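Local structure of GCN5-related N-acetyltransferase (2Q0Y) at residues 80-90 with 116-127; 50-58 with 66-74. The protein is probably an acyltransferase of the GNAT family, the GCN5-related N-acetyltransferases, and carries zinc and magnesium ions in the crystal. All coordinates share one frame; numbering follows the deposited sequence.

Interaction 1: residues 80-90 with 116-127; sequences SHPLQDKRGYI and FAERGIAFAVLH. With MG (magnesium ion), chain C; FMT (formic acid), chain I.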
loop_
_atom_site.group_PDB
_atom_site.type_symbol
_atom_site.label_atom_id
_atom_site.label_comp_id
_atom_site.label_asym_id
_atom_site.label_seq_id
_atom_site.Cartn_x
_atom_site.Cartn_y
_atom_site.Cartn_z
ATOM N N SER A 80 9.036 1.684 -9.967
ATOM C CA SER A 80 9.032 0.222 -10.012
ATOM C C SER A 80 8.033 -0.340 -11.025
ATOM O O SER A 80 8.000 -1.544 -11.258
ATOM C CB SER A 80 8.747 -0.336 -8.623
ATOM O OG SER A 80 9.840 -0.053 -7.753
ATOM N N HIS A 81 7.208 0.526 -11.600
ATOM C CA HIS A 81 6.203 0.147 -12.595
ATOM C C HIS A 81 5.815 1.406 -13.377
ATOM O O HIS A 81 4.690 1.915 -13.282
ATOM C CB HIS A 81 4.997 -0.586 -11.971
ATOM C CG HIS A 81 4.361 0.106 -10.805
ATOM N ND1 HIS A 81 3.312 0.991 -10.949
ATOM C CD2 HIS A 81 4.566 -0.023 -9.471
ATOM C CE1 HIS A 81 2.921 1.396 -9.748
ATOM N NE2 HIS A 81 3.667 0.794 -8.839
ATOM N N PRO A 82 6.788 1.952 -14.124
ATOM C CA PRO A 82 6.610 3.309 -14.663
ATOM C C PRO A 82 5.464 3.420 -15.643
ATOM O O PRO A 82 4.937 4.511 -15.821
ATOM C CB PRO A 82 7.949 3.598 -15.365
ATOM C CG PRO A 82 8.584 2.275 -15.570
ATOM C CD PRO A 82 8.116 1.408 -14.444
ATOM N N LEU A 83 5.103 2.312 -16.295
ATOM C CA LEU A 83 4.061 2.349 -17.301
ATOM C C LEU A 83 2.695 1.936 -16.776
ATOM O O LEU A 83 1.708 2.022 -17.505
ATOM C CB LEU A 83 4.434 1.456 -18.491
ATOM C CG LEU A 83 5.786 1.734 -19.146
ATOM C CD1 LEU A 83 6.006 0.734 -20.281
ATOM C CD2 LEU A 83 5.912 3.168 -19.630
ATOM N N GLN A 84 2.627 1.469 -15.535
ATOM C CA GLN A 84 1.375 0.900 -15.023
ATOM C C GLN A 84 0.823 1.691 -13.833
ATOM O O GLN A 84 1.553 2.045 -12.913
ATOM C CB GLN A 84 1.606 -0.551 -14.592
ATOM C CG GLN A 84 1.983 -1.476 -15.722
ATOM C CD GLN A 84 1.963 -2.946 -15.349
ATOM O OE1 GLN A 84 1.708 -3.309 -14.200
ATOM N NE2 GLN A 84 2.249 -3.804 -16.329
ATOM N N ASP A 85 -0.481 1.928 -13.853
ATOM C CA ASP A 85 -1.166 2.609 -12.759
ATOM C C ASP A 85 -1.825 1.586 -11.814
ATOM O O ASP A 85 -2.979 1.743 -11.374
ATOM C CB ASP A 85 -2.203 3.601 -13.301
ATOM C CG ASP A 85 -3.275 2.939 -14.153
ATOM O OD1 ASP A 85 -3.156 1.733 -14.493
ATOM O OD2 ASP A 85 -4.234 3.645 -14.500
ATOM N N LYS A 86 -1.073 0.540 -11.505
ATOM C CA LYS A 86 -1.557 -0.549 -10.665
ATOM C C LYS A 86 -0.368 -1.293 -10.061
ATOM O O LYS A 86 0.768 -1.194 -10.559
ATOM C CB LYS A 86 -2.438 -1.508 -11.468
ATOM C CG LYS A 86 -1.735 -2.180 -12.630
ATOM C CD LYS A 86 -2.720 -2.824 -13.618
ATOM C CE LYS A 86 -2.009 -3.343 -14.886
ATOM N NZ LYS A 86 -2.965 -4.034 -15.829
ATOM N N ARG A 87 -0.635 -2.023 -8.981
ATOM C CA ARG A 87 0.300 -3.010 -8.487
ATOM C C ARG A 87 -0.454 -4.214 -7.912
ATOM O O ARG A 87 -1.629 -4.114 -7.545
ATOM C CB ARG A 87 1.317 -2.399 -7.506
ATOM C CG ARG A 87 0.768 -1.587 -6.419
ATOM C CD ARG A 87 1.880 -1.124 -5.441
ATOM N NE ARG A 87 2.849 -0.179 -6.003
ATOM C CZ ARG A 87 3.806 0.424 -5.294
ATOM N NH1 ARG A 87 3.909 0.220 -3.986
ATOM N NH2 ARG A 87 4.659 1.254 -5.870
ATOM N N GLY A 88 0.212 -5.359 -7.909
ATOM C CA GLY A 88 -0.334 -6.561 -7.304
ATOM C C GLY A 88 -0.242 -6.474 -5.795
ATOM O O GLY A 88 0.669 -5.841 -5.247
ATOM N N TYR A 89 -1.202 -7.098 -5.117
ATOM C CA TYR A 89 -1.212 -7.153 -3.662
ATOM C C TYR A 89 -1.593 -8.569 -3.220
ATOM O O TYR A 89 -2.592 -9.117 -3.685
ATOM C CB TYR A 89 -2.172 -6.104 -3.058
ATOM C CG TYR A 89 -2.081 -6.081 -1.547
ATOM C CD1 TYR A 89 -0.863 -5.807 -0.924
ATOM C CD2 TYR A 89 -3.179 -6.333 -0.743
ATOM C CE1 TYR A 89 -0.734 -5.810 0.443
ATOM C CE2 TYR A 89 -3.054 -6.333 0.652
ATOM C CZ TYR A 89 -1.823 -6.079 1.237
ATOM O OH TYR A 89 -1.640 -6.063 2.634
ATOM N N ILE A 90 -0.775 -9.150 -2.360
ATOM C CA ILE A 90 -1.011 -10.476 -1.805
ATOM C C ILE A 90 -1.372 -10.314 -0.337
ATOM O O ILE A 90 -0.739 -9.548 0.387
ATOM C CB ILE A 90 0.234 -11.394 -1.971
ATOM C CG1 ILE A 90 0.534 -11.583 -3.460
ATOM C CG2 ILE A 90 0.031 -12.741 -1.260
ATOM C CD1 ILE A 90 1.763 -12.379 -3.756
ATOM N N PHE A 116 -0.351 -13.003 -11.275
ATOM C CA PHE A 116 0.065 -11.635 -11.594
ATOM C C PHE A 116 0.808 -11.580 -12.939
ATOM O O PHE A 116 0.589 -10.670 -13.737
ATOM C CB PHE A 116 0.969 -11.045 -10.497
ATOM C CG PHE A 116 0.259 -10.700 -9.214
ATOM C CD1 PHE A 116 -1.046 -10.209 -9.202
ATOM C CD2 PHE A 116 0.921 -10.843 -8.014
ATOM C CE1 PHE A 116 -1.674 -9.897 -8.016
ATOM C CE2 PHE A 116 0.282 -10.532 -6.809
ATOM C CZ PHE A 116 -1.013 -10.057 -6.824
ATOM N N ALA A 117 1.658 -12.566 -13.197
ATOM C CA ALA A 117 2.393 -12.629 -14.464
ATOM C C ALA A 117 1.444 -12.774 -15.659
ATOM O O ALA A 117 1.595 -12.092 -16.661
ATOM C CB ALA A 117 3.400 -13.728 -14.459
ATOM N N GLU A 118 0.482 -13.679 -15.536
ATOM C CA GLU A 118 -0.549 -13.878 -16.546
ATOM C C GLU A 118 -1.309 -12.584 -16.830
ATOM O O GLU A 118 -1.671 -12.314 -17.981
ATOM C CB GLU A 118 -1.521 -14.959 -16.067
ATOM C CG GLU A 118 -2.715 -15.214 -16.973
ATOM C CD GLU A 118 -3.690 -16.216 -16.357
ATOM O OE1 GLU A 118 -3.680 -16.364 -15.135
ATOM O OE2 GLU A 118 -4.447 -16.873 -17.085
ATOM N N ARG A 119 -1.533 -11.795 -15.786
ATOM C CA ARG A 119 -2.251 -10.540 -15.893
ATOM C C ARG A 119 -1.359 -9.374 -16.336
ATOM O O ARG A 119 -1.841 -8.245 -16.474
ATOM C CB ARG A 119 -2.949 -10.230 -14.563
ATOM C CG ARG A 119 -4.042 -11.228 -14.197
ATOM C CD ARG A 119 -4.631 -10.877 -12.848
ATOM N NE ARG A 119 -5.620 -11.855 -12.409
ATOM C CZ ARG A 119 -6.633 -11.601 -11.591
ATOM N NH1 ARG A 119 -6.841 -10.373 -11.126
ATOM N NH2 ARG A 119 -7.451 -12.584 -11.232
ATOM N N GLY A 120 -0.069 -9.633 -16.558
ATOM C CA GLY A 120 0.853 -8.597 -17.052
ATOM C C GLY A 120 1.180 -7.525 -16.038
ATOM O O GLY A 120 1.490 -6.384 -16.408
ATOM N N ILE A 121 1.143 -7.879 -14.757
ATOM C CA ILE A 121 1.403 -6.938 -13.666
ATOM C C ILE A 121 2.892 -6.814 -13.443
ATOM O O ILE A 121 3.579 -7.822 -13.284
ATOM C CB ILE A 121 0.752 -7.428 -12.362
ATOM C CG1 ILE A 121 -0.763 -7.597 -12.538
ATOM C CG2 ILE A 121 1.066 -6.503 -11.183
ATOM C CD1 ILE A 121 -1.485 -6.350 -12.959
ATOM N N ALA A 122 3.397 -5.579 -13.440
ATOM C CA ALA A 122 4.841 -5.324 -13.319
ATOM C C ALA A 122 5.420 -5.569 -11.921
ATOM O O ALA A 122 6.548 -6.030 -11.789
ATOM C CB ALA A 122 5.152 -3.890 -13.752
ATOM N N PHE A 123 4.649 -5.261 -10.884
ATOM C CA PHE A 123 5.201 -5.125 -9.526
ATOM C C PHE A 123 4.135 -5.509 -8.521
ATOM O O PHE A 123 2.958 -5.199 -8.724
ATOM C CB PHE A 123 5.623 -3.661 -9.344
ATOM C CG PHE A 123 6.392 -3.363 -8.087
ATOM C CD1 PHE A 123 7.706 -3.780 -7.940
ATOM C CD2 PHE A 123 5.814 -2.610 -7.075
ATOM C CE1 PHE A 123 8.418 -3.457 -6.791
ATOM C CE2 PHE A 123 6.543 -2.283 -5.934
ATOM C CZ PHE A 123 7.834 -2.712 -5.810
ATOM N N ALA A 124 4.545 -6.161 -7.438
ATOM C CA ALA A 124 3.617 -6.568 -6.389
ATOM C C ALA A 124 4.189 -6.305 -5.008
ATOM O O ALA A 124 5.428 -6.226 -4.825
ATOM C CB ALA A 124 3.295 -8.042 -6.540
ATOM N N VAL A 125 3.282 -6.186 -4.042
ATOM C CA VAL A 125 3.641 -5.958 -2.646
ATOM C C VAL A 125 2.801 -6.858 -1.749
ATOM O O VAL A 125 1.796 -7.416 -2.175
ATOM C CB VAL A 125 3.474 -4.475 -2.212
ATOM C CG1 VAL A 125 4.415 -3.547 -3.001
ATOM C CG2 VAL A 125 2.046 -4.023 -2.357
ATOM N N LEU A 126 3.265 -7.028 -0.515
ATOM C CA LEU A 126 2.552 -7.784 0.518
ATOM C C LEU A 126 2.979 -7.209 1.856
ATOM O O LEU A 126 3.990 -6.517 1.922
ATOM C CB LEU A 126 2.881 -9.291 0.425
ATOM C CG LEU A 126 4.324 -9.793 0.562
ATOM C CD1 LEU A 126 4.828 -9.831 2.011
ATOM C CD2 LEU A 126 4.444 -11.175 -0.064
ATOM N N HIS A 127 2.216 -7.473 2.914
ATOM C CA HIS A 127 2.651 -7.132 4.266
ATOM C C HIS A 127 2.906 -8.420 5.015
ATOM O O HIS A 127 1.991 -9.235 5.204
ATOM C CB HIS A 127 1.615 -6.273 4.965
ATOM C CG HIS A 127 1.488 -4.905 4.378
ATOM N ND1 HIS A 127 0.536 -4.589 3.437
ATOM C CD2 HIS A 127 2.189 -3.769 4.600
ATOM C CE1 HIS A 127 0.652 -3.315 3.105
ATOM N NE2 HIS A 127 1.658 -2.799 3.786
HETATM MG MG MG C . 1.823 -1.281 1.964
HETATM C C FMT I . -0.788 -5.394 -18.629
HETATM O O1 FMT I . 0.426 -5.259 -18.826
HETATM O O2 FMT I . -1.315 -5.063 -17.558
HETATM O O HOH W 1 2.578 -3.046 -11.496
HETATM O O HOH W 2 -4.149 -6.857 -16.073
HETATM O O HOH W 3 -0.493 -8.595 2.847
HETATM O O HOH W 4 0.364 -0.527 0.606
#
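A chi1 of -175° turns CG of Y89 away from its own N, and one of -68° sets CG of H127 beside its N; the two rings meet rim to rim, and H127 ND1 donates to Y89 OH at 2.7 Å, close to the imidazole plane. The strands belong to a beta-alpha-beta crossover of the GNAT fold: 86-90 runs parallel to 123-127, and helix 104-118 connects them. The ladder bonds are G88 N to F123 O, V125 N to G88 O and I90 N to V125 O. G88 CA sits over one face of the F116 ring, 3.9 Å from its centroid, while I90 CG1 touches the rim of that ring at CE2. Before the strand, the Q84 amide clamps the incoming loop: NE2 donates to G120 O at 2.7 Å, nearly in line with the carbonyl, and OE1 accepts from A122 N at 2.9 Å. F123 is flanked by S80 CB, over one ring face and 3.6 Å from the centroid, and by the R87 guanidinium, which turns one face to the ring's CE2 edge. NE and NH2 of R87 both grip H81 NE2, and H81 ND1 donates to Q84 O, which fixes the imidazole at both nitrogens. Strand 123-127 continues the sheet into the second subunit, whose E146 joins E146 of this chain at the magnesium ion bound by H127 NE2 at 2.4 Å.

Interaction 2: residues 50-58 with 66-74; sequences DGSYFGWVM and AGIGLMVIE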
loop_
_atom_site.group_PDB
_atom_site.type_symbol
_atom_site.label_atom_id
_atom_site.label_comp_id
_atom_site.label_asym_id
_atom_site.label_seq_id
_atom_site.Cartn_x
_atom_site.Cartn_y
_atom_site.Cartn_z
ATOM N N ASP A 50 -17.343 -9.840 -7.466
ATOM C CA ASP A 50 -16.897 -9.195 -8.704
ATOM C C ASP A 50 -15.489 -9.570 -9.126
ATOM O O ASP A 50 -15.003 -9.062 -10.127
ATOM C CB ASP A 50 -17.089 -7.667 -8.657
ATOM C CG ASP A 50 -16.100 -6.939 -7.769
ATOM O OD1 ASP A 50 -15.097 -7.501 -7.276
ATOM O OD2 ASP A 50 -16.332 -5.733 -7.567
ATOM N N GLY A 51 -14.832 -10.441 -8.368
ATOM C CA GLY A 51 -13.494 -10.906 -8.706
ATOM C C GLY A 51 -12.349 -9.999 -8.332
ATOM O O GLY A 51 -11.194 -10.328 -8.605
ATOM N N SER A 52 -12.630 -8.851 -7.728
ATOM C CA SER A 52 -11.550 -7.950 -7.337
ATOM C C SER A 52 -10.732 -8.527 -6.178
ATOM O O SER A 52 -9.597 -8.112 -5.959
ATOM C CB SER A 52 -12.057 -6.535 -7.043
ATOM O OG SER A 52 -13.037 -6.510 -6.053
ATOM N N TYR A 53 -11.318 -9.456 -5.411
ATOM C CA TYR A 53 -10.565 -10.315 -4.508
ATOM C C TYR A 53 -10.586 -11.715 -5.066
ATOM O O TYR A 53 -11.652 -12.332 -5.188
ATOM C CB TYR A 53 -11.164 -10.310 -3.095
ATOM C CG TYR A 53 -10.339 -11.049 -2.061
ATOM C CD1 TYR A 53 -10.364 -12.434 -1.966
ATOM C CD2 TYR A 53 -9.519 -10.365 -1.174
ATOM C CE1 TYR A 53 -9.590 -13.094 -1.023
ATOM C CE2 TYR A 53 -8.745 -11.016 -0.244
ATOM C CZ TYR A 53 -8.796 -12.388 -0.154
ATOM O OH TYR A 53 -8.045 -13.070 0.775
ATOM N N PHE A 54 -9.403 -12.208 -5.412
ATOM C CA PHE A 54 -9.267 -13.502 -6.041
ATOM C C PHE A 54 -8.245 -14.287 -5.206
ATOM O O PHE A 54 -7.685 -13.781 -4.245
ATOM C CB PHE A 54 -8.848 -13.349 -7.511
ATOM C CG PHE A 54 -8.648 -14.670 -8.232
ATOM C CD1 PHE A 54 -9.730 -15.499 -8.526
ATOM C CD2 PHE A 54 -7.363 -15.098 -8.597
ATOM C CE1 PHE A 54 -9.542 -16.736 -9.185
ATOM C CE2 PHE A 54 -7.173 -16.334 -9.244
ATOM C CZ PHE A 54 -8.273 -17.150 -9.531
ATOM N N GLY A 55 -8.038 -15.546 -5.536
ATOM C CA GLY A 55 -7.014 -16.311 -4.866
ATOM C C GLY A 55 -7.180 -17.783 -5.093
ATOM O O GLY A 55 -7.908 -18.217 -6.008
ATOM N N TRP A 56 -6.538 -18.557 -4.222
ATOM C CA TRP A 56 -6.439 -19.985 -4.417
ATOM C C TRP A 56 -6.588 -20.676 -3.078
ATOM O O TRP A 56 -6.197 -20.123 -2.036
ATOM C CB TRP A 56 -5.078 -20.333 -5.029
ATOM C CG TRP A 56 -4.730 -19.575 -6.282
ATOM C CD1 TRP A 56 -3.970 -18.436 -6.379
ATOM C CD2 TRP A 56 -5.118 -19.911 -7.613
ATOM N NE1 TRP A 56 -3.870 -18.041 -7.702
ATOM C CE2 TRP A 56 -4.573 -18.929 -8.474
ATOM C CE3 TRP A 56 -5.890 -20.936 -8.160
ATOM C CZ2 TRP A 56 -4.766 -18.961 -9.860
ATOM C CZ3 TRP A 56 -6.070 -20.978 -9.540
ATOM C CH2 TRP A 56 -5.521 -19.994 -10.368
ATOM N N VAL A 57 -7.131 -21.885 -3.109
ATOM C CA VAL A 57 -7.318 -22.711 -1.919
ATOM C C VAL A 57 -6.590 -24.052 -2.118
ATOM O O VAL A 57 -6.706 -24.668 -3.172
ATOM C CB VAL A 57 -8.823 -22.948 -1.667
ATOM C CG1 VAL A 57 -9.056 -23.846 -0.481
ATOM C CG2 VAL A 57 -9.551 -21.594 -1.479
HETATM N N MSE A 58 -5.814 -24.491 -1.124
HETATM C CA MSE A 58 -5.223 -25.833 -1.140
HETATM C C MSE A 58 -6.091 -26.783 -0.317
HETATM O O MSE A 58 -6.423 -26.502 0.841
HETATM C CB MSE A 58 -3.805 -25.829 -0.568
HETATM C CG MSE A 58 -3.038 -27.111 -0.790
HETATM SE SE MSE A 58 -2.480 -27.247 -2.667
HETATM C CE MSE A 58 -1.146 -25.882 -2.680
ATOM N N ALA A 66 -5.530 -24.502 3.406
ATOM C CA ALA A 66 -4.762 -23.274 3.225
ATOM C C ALA A 66 -5.400 -22.412 2.161
ATOM O O ALA A 66 -6.147 -22.889 1.310
ATOM C CB ALA A 66 -3.337 -23.585 2.828
ATOM N N GLY A 67 -5.062 -21.131 2.182
ATOM C CA GLY A 67 -5.565 -20.207 1.193
ATOM C C GLY A 67 -4.668 -19.006 1.052
ATOM O O GLY A 67 -3.842 -18.729 1.925
ATOM N N ILE A 68 -4.845 -18.296 -0.053
ATOM C CA ILE A 68 -4.148 -17.049 -0.317
ATOM C C ILE A 68 -5.093 -16.115 -1.063
ATOM O O ILE A 68 -6.003 -16.563 -1.786
ATOM C CB ILE A 68 -2.831 -17.292 -1.089
ATOM C CG1 ILE A 68 -1.909 -16.058 -1.041
ATOM C CG2 ILE A 68 -3.126 -17.749 -2.530
ATOM C CD1 ILE A 68 -0.491 -16.374 -1.537
ATOM N N GLY A 69 -4.903 -14.818 -0.846
ATOM C CA GLY A 69 -5.702 -13.794 -1.511
ATOM C C GLY A 69 -4.829 -12.921 -2.391
ATOM O O GLY A 69 -3.654 -12.694 -2.077
ATOM N N LEU A 70 -5.409 -12.396 -3.467
ATOM C CA LEU A 70 -4.709 -11.467 -4.340
ATOM C C LEU A 70 -5.650 -10.420 -4.921
ATOM O O LEU A 70 -6.819 -10.680 -5.174
ATOM C CB LEU A 70 -3.951 -12.207 -5.453
ATOM C CG LEU A 70 -4.679 -12.950 -6.558
ATOM C CD1 LEU A 70 -4.981 -12.064 -7.798
ATOM C CD2 LEU A 70 -3.838 -14.178 -6.991
HETATM N N MSE A 71 -5.101 -9.228 -5.088
HETATM C CA MSE A 71 -5.800 -8.093 -5.648
HETATM C C MSE A 71 -4.852 -7.373 -6.578
HETATM O O MSE A 71 -3.640 -7.532 -6.486
HETATM C CB MSE A 71 -6.234 -7.147 -4.534
HETATM C CG MSE A 71 -7.052 -7.811 -3.439
HETATM SE SE MSE A 71 -7.375 -6.557 -2.006
HETATM C CE MSE A 71 -8.612 -5.701 -2.881
ATOM N N VAL A 72 -5.422 -6.613 -7.498
ATOM C CA VAL A 72 -4.649 -5.681 -8.314
ATOM C C VAL A 72 -5.209 -4.324 -7.922
ATOM O O VAL A 72 -6.371 -4.020 -8.200
ATOM C CB VAL A 72 -4.807 -5.963 -9.807
ATOM C CG1 VAL A 72 -4.043 -4.939 -10.643
ATOM C CG2 VAL A 72 -4.320 -7.366 -10.124
ATOM N N ILE A 73 -4.408 -3.535 -7.220
ATOM C CA ILE A 73 -4.876 -2.271 -6.680
ATOM C C ILE A 73 -4.449 -1.104 -7.545
ATOM O O ILE A 73 -3.385 -1.135 -8.171
ATOM C CB ILE A 73 -4.435 -2.078 -5.233
ATOM C CG1 ILE A 73 -2.924 -1.993 -5.109
ATOM C CG2 ILE A 73 -4.944 -3.263 -4.387
ATOM C CD1 ILE A 73 -2.444 -1.702 -3.689
ATOM N N GLU A 74 -5.288 -0.074 -7.578
ATOM C CA GLU A 74 -4.937 1.162 -8.262
ATOM C C GLU A 74 -3.753 1.815 -7.555
ATOM O O GLU A 74 -3.697 1.834 -6.338
ATOM C CB GLU A 74 -6.133 2.114 -8.280
ATOM C CG GLU A 74 -7.248 1.651 -9.175
ATOM C CD GLU A 74 -8.326 2.719 -9.369
ATOM O OE1 GLU A 74 -8.312 3.736 -8.628
ATOM O OE2 GLU A 74 -9.177 2.534 -10.275
HETATM O O HOH W 5 -7.796 -10.309 -8.335
HETATM O O HOH W 6 -8.263 -6.585 -7.602
#
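Strands 54-58 and 66-74 run antiparallel, their axes 4.5 Å apart at closest approach and their directions 164° apart, as the two arms of a beta hairpin in the central sheet of the GNAT fold. F54-L70, W56-I68 and M58-A66 are hydrogen-bonded pairs, the last with one weak bond, from A66 N to M58 O. Between them lie the non-hydrogen-bonded pairs G55-G69 and V57-G67, where CA atoms come within 4.4 Å and CA-H...O contacts such as G55 CA to I68 O add to the ladder. G55 takes an extended conformation with positive phi (164°), open to a residue without a side chain. At the open end, a water bridges S52 O and V72 N, and the Asx turn of D50 leads in from helix 30-50.

The side chains of F54, W56, M58, A66, I68 and L70 share one face of the hairpin. L70, its CG held between the backbone N and the carbonyl carbon (chi1 68°), lies alongside F54 and sets CD1 3.9 Å from F54 CD2, at the phenyl edge. Its other branch, CD2, reaches W56 NE1 at 3.9 Å. I68 CG2 meets the indole at its edge, 4.0 Å from W56 CD1, while F54 CE2 stands 3.5 Å above the indole plane. Helix 104-118 packs on this face through R111 and E115 against W56 and through I104 and L108 against A66. On the other face the Y53 ring reaches G69: its OH, hydrogen-bonded to N92, lies 3.4 Å from G69 CA.

Interactions 1 and 2 are neighbouring parts of one sheet, their centres 14 Å apart, with strands 63-74 and 86-95 side by side. Probable backbone hydrogen bonds join them, from Y89 N to M71 O at 2.8 Å and from I73 N to R87 O at 2.9 Å. F116 of interaction 1 also reaches across, its CE1 3.4 Å from M71 O. The 50-58/66-74 hairpin lies nearer the chain centre, and the A66 and M58 side chains are each about 7 Å from a zinc ligand, H99 and E60 respectively. The 80-90/116-127 pair instead leads to the subunit interface, where H127 binds magnesium. Both contacts touch the second subunit.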